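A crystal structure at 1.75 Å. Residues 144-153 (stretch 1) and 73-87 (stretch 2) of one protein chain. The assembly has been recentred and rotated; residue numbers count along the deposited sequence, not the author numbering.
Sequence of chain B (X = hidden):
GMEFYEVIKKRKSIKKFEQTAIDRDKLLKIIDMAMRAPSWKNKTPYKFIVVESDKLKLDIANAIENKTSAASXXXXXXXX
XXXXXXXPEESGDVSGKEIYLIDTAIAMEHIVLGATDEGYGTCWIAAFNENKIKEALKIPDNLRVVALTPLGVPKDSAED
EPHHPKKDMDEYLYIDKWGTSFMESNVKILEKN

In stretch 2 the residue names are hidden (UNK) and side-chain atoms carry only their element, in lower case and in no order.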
# COMPACT_ATOMS: atom_id res chain seq x y z
N ARG B 144 9.13 -2.90 14.53
CA ARG B 144 7.99 -1.98 14.60
C ARG B 144 6.73 -2.73 14.22
O ARG B 144 6.74 -3.49 13.25
CB ARG B 144 8.19 -0.76 13.69
CG ARG B 144 9.45 0.07 14.03
CD ARG B 144 9.45 0.65 15.45
NE ARG B 144 8.20 1.37 15.76
CZ ARG B 144 7.91 2.61 15.38
NH1 ARG B 144 8.75 3.34 14.68
NH2 ARG B 144 6.74 3.14 15.73
N VAL B 145 5.66 -2.53 15.00
CA VAL B 145 4.32 -3.00 14.62
C VAL B 145 3.68 -1.92 13.75
O VAL B 145 3.33 -0.84 14.23
CB VAL B 145 3.44 -3.38 15.86
CG1 VAL B 145 2.06 -3.94 15.41
CG2 VAL B 145 4.21 -4.38 16.79
N VAL B 146 3.53 -2.20 12.47
CA VAL B 146 3.04 -1.20 11.53
C VAL B 146 1.51 -1.02 11.57
O VAL B 146 1.00 0.09 11.67
CB VAL B 146 3.57 -1.49 10.09
CG1 VAL B 146 3.02 -0.47 9.04
CG2 VAL B 146 5.12 -1.55 10.03
N ALA B 147 0.80 -2.14 11.43
CA ALA B 147 -0.65 -2.16 11.37
C ALA B 147 -1.09 -3.58 11.65
O ALA B 147 -0.28 -4.50 11.70
CB ALA B 147 -1.19 -1.66 10.00
N LEU B 148 -2.38 -3.70 11.91
CA LEU B 148 -3.03 -4.99 12.10
C LEU B 148 -4.46 -4.90 11.57
O LEU B 148 -5.01 -3.82 11.40
CB LEU B 148 -2.95 -5.40 13.58
CG LEU B 148 -3.63 -4.53 14.65
CD1 LEU B 148 -5.09 -4.97 14.90
CD2 LEU B 148 -2.82 -4.56 15.94
N THR B 149 -5.06 -6.05 11.31
CA THR B 149 -6.45 -6.11 10.90
C THR B 149 -7.13 -7.39 11.38
O THR B 149 -6.52 -8.50 11.32
CB THR B 149 -6.56 -6.03 9.34
OG1 THR B 149 -7.92 -6.22 8.91
CG2 THR B 149 -5.69 -7.08 8.70
N PRO B 150 -8.41 -7.27 11.81
CA PRO B 150 -9.19 -8.49 11.94
C PRO B 150 -9.40 -9.12 10.55
O PRO B 150 -9.28 -8.46 9.53
CB PRO B 150 -10.54 -7.99 12.45
CG PRO B 150 -10.60 -6.53 11.94
CD PRO B 150 -9.21 -6.05 12.08
N LEU B 151 -9.73 -10.40 10.55
CA LEU B 151 -10.04 -11.13 9.30
C LEU B 151 -11.22 -12.02 9.64
O LEU B 151 -11.14 -12.81 10.59
CB LEU B 151 -8.83 -11.96 8.87
CG LEU B 151 -9.02 -12.61 7.49
CD1 LEU B 151 -8.90 -11.49 6.46
CD2 LEU B 151 -7.99 -13.72 7.27
N GLY B 152 -12.31 -11.89 8.89
CA GLY B 152 -13.49 -12.73 9.13
C GLY B 152 -14.52 -12.58 8.02
O GLY B 152 -14.45 -11.69 7.18
N VAL B 153 -15.50 -13.45 8.03
CA VAL B 153 -16.66 -13.22 7.20
C VAL B 153 -17.49 -12.06 7.79
O VAL B 153 -17.86 -12.11 8.96
CB VAL B 153 -17.52 -14.46 7.13
CG1 VAL B 153 -18.73 -14.19 6.25
CG2 VAL B 153 -16.68 -15.63 6.64
N UNK B 73 -13.36 -4.33 19.45
CA UNK B 73 -14.40 -5.39 19.35
C UNK B 73 -14.26 -6.22 18.09
O UNK B 73 -14.48 -7.44 18.16
c UNK B 73 -17.23 -3.36 20.95
o UNK B 73 -18.06 -3.36 20.01
c UNK B 73 -16.01 -4.20 20.82
c UNK B 73 -15.80 -4.80 19.46
o UNK B 73 -17.36 -2.74 22.03
N UNK B 74 -13.80 -5.60 16.98
CA UNK B 74 -13.58 -6.32 15.71
C UNK B 74 -12.48 -7.42 15.92
O UNK B 74 -12.61 -8.57 15.48
c UNK B 74 -13.16 -5.35 14.57
N UNK B 75 -11.44 -7.06 16.67
CA UNK B 75 -10.38 -8.00 17.00
C UNK B 75 -10.89 -9.11 17.94
O UNK B 75 -10.52 -10.27 17.80
c UNK B 75 -9.14 -7.28 17.63
c UNK B 75 -8.38 -6.38 16.55
c UNK B 75 -8.16 -8.33 18.24
N UNK B 76 -11.73 -8.74 18.91
CA UNK B 76 -12.27 -9.75 19.83
C UNK B 76 -13.17 -10.75 19.11
O UNK B 76 -13.17 -11.94 19.41
c UNK B 76 -13.06 -9.12 20.97
c UNK B 76 -12.30 -8.29 22.02
c UNK B 76 -13.33 -7.56 22.93
c UNK B 76 -11.37 -9.17 22.82
N UNK B 77 -13.95 -10.23 18.19
CA UNK B 77 -15.11 -10.94 17.66
C UNK B 77 -14.91 -11.54 16.29
O UNK B 77 -15.85 -12.03 15.72
o UNK B 77 -16.50 -10.32 20.05
n UNK B 77 -17.27 -8.38 19.22
c UNK B 77 -16.71 -9.58 19.09
c UNK B 77 -16.34 -10.02 17.67
N UNK B 78 -13.68 -11.52 15.76
CA UNK B 78 -13.34 -12.18 14.50
C UNK B 78 -12.50 -13.45 14.75
O UNK B 78 -11.85 -13.54 15.77
c UNK B 78 -12.55 -11.26 13.59
o UNK B 78 -11.44 -10.66 14.26
N UNK B 79 -12.47 -14.40 13.79
CA UNK B 79 -11.66 -15.62 14.06
C UNK B 79 -10.14 -15.41 14.20
O UNK B 79 -9.50 -16.16 14.92
c UNK B 79 -13.19 -14.48 12.50
c UNK B 79 -12.00 -16.57 12.89
c UNK B 79 -12.49 -15.65 11.79
N UNK B 80 -9.59 -14.42 13.49
CA UNK B 80 -8.18 -14.09 13.62
C UNK B 80 -7.88 -12.64 13.30
O UNK B 80 -8.73 -11.88 12.81
c UNK B 80 -7.35 -15.02 12.72
c UNK B 80 -7.60 -14.81 11.29
c UNK B 80 -6.95 -17.61 10.77
se UNK B 80 -6.58 -15.96 10.05
N UNK B 81 -6.67 -12.25 13.65
CA UNK B 81 -6.11 -10.94 13.33
C UNK B 81 -4.74 -11.14 12.69
O UNK B 81 -3.98 -12.03 13.08
c UNK B 81 -5.10 -8.87 14.44
o UNK B 81 -7.35 -9.64 14.99
c UNK B 81 -6.03 -10.06 14.63
N UNK B 82 -4.46 -10.35 11.66
CA UNK B 82 -3.14 -10.36 11.00
C UNK B 82 -2.37 -9.13 11.45
O UNK B 82 -2.88 -8.03 11.32
c UNK B 82 -1.85 -10.39 8.83
c UNK B 82 -3.24 -10.42 9.46
c UNK B 82 -3.98 -11.71 9.05
c UNK B 82 -4.45 -11.80 7.60
N UNK B 83 -1.15 -9.33 11.95
CA UNK B 83 -0.31 -8.20 12.42
C UNK B 83 0.95 -8.07 11.53
O UNK B 83 1.67 -9.07 11.31
c UNK B 83 1.01 -7.32 14.40
c UNK B 83 0.16 -8.47 13.88
c UNK B 83 -1.03 -8.70 14.82
N UNK B 84 1.19 -6.86 11.02
CA UNK B 84 2.31 -6.61 10.13
C UNK B 84 3.45 -5.98 10.93
O UNK B 84 3.28 -4.90 11.48
c UNK B 84 1.89 -5.74 8.94
N UNK B 85 4.61 -6.66 10.97
CA UNK B 85 5.76 -6.28 11.77
C UNK B 85 6.96 -6.03 10.83
O UNK B 85 7.27 -6.84 9.97
c UNK B 85 7.34 -7.02 13.70
c UNK B 85 6.10 -7.39 12.79
c UNK B 85 4.86 -7.75 13.65
N UNK B 86 7.63 -4.91 11.00
CA UNK B 86 8.76 -4.55 10.12
C UNK B 86 10.05 -4.24 10.84
O UNK B 86 10.08 -3.87 12.04
c UNK B 86 8.39 -3.38 9.23
N UNK B 87 11.13 -4.39 10.07
CA UNK B 87 12.46 -4.06 10.50
C UNK B 87 12.92 -2.78 9.81
O UNK B 87 13.30 -2.83 8.62
c UNK B 87 14.83 -4.94 10.69
o UNK B 87 15.16 -3.92 11.30
n UNK B 87 15.66 -5.93 10.50
c UNK B 87 13.41 -5.17 10.15

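Position 73 carries three side-chain carbons in a chain, the third bearing two oxygens, and lies out of reach of stretch 1; it is Glu73. Position 74 has one carbon, CB, 3.9 Å from CG of Pro150, and is Ala74. At 75 one carbon carries two more, and a terminal methyl lies 3.9 Å from CD1 of Leu148: Val75. Four carbons forked at the second, with no contact, make 76 Leu76. Position 77 has two carbons, the second carrying one oxygen and one nitrogen, and also stays clear; it is Asn77, whose N donates to O of Glu73.

Position 78 has one carbon and one oxygen, the latter 3.3 Å from CB of Pro150. This is Ser78, and its OG donates a 2.7 Å hydrogen bond to O of Ala74, which ties the turn to the helix. At 79 three carbons close a ring onto the backbone N, one of them 3.3 Å from O of Leu151: Pro79. Position 80 is unbranched, two carbons, selenium and a carbon, with the selenium 3.8 Å from CD2 of Leu151; it is Met80, present as selenomethionine.

At 81 one carbon carries an oxygen and a carbon; the oxygen lies 3.7 Å from CA of Pro150, the methyl 3.9 Å from CD1 of Leu148. The residue is Thr81. Position 82 has four carbons forked at the first, and the end of its two-carbon arm approaches CD2 of Leu151 to 4.0 Å: Ile82. The three carbons of 83, forked at CB, place one methyl 3.7 Å from CG1 of Val145 and the other 4.0 Å from CB of Leu148, giving Val83. A lone carbon makes 84 Ala84, beside Ala147. At 85 a carbon again carries two others, set opposite Val145 in the strand pairing: Val85. The single carbon of 86, CB, lies 3.8 Å from CG2 of Val146: Ala86. Position 87, two carbons with an oxygen and a nitrogen on the second, points away; it is Asn87, capping a helix that follows.

The contact is chiefly an antiparallel strand pair. Thr149 and Ile82 exchange hydrogen bonds, 2.9 Å from Thr149 N to Ile82 O and 2.8 Å from Ile82 N to Thr149 O; Arg144 and Ala86 likewise bond through N and O in both directions, at 2.8 Å each. Between these pairs the ladder is irregular: Val146 N, rather than Ala147 N, donates to Ala84 O at 2.9 Å, leaving Ala147 N without a partner. Val145, Leu148, Val83 and Val85 share one sheet face with Pro150 and Thr81, while Leu151, Met80 and Ile82 pack on the other.

Stretch 2 (73-87) EAVLNSPMTIVAVAN
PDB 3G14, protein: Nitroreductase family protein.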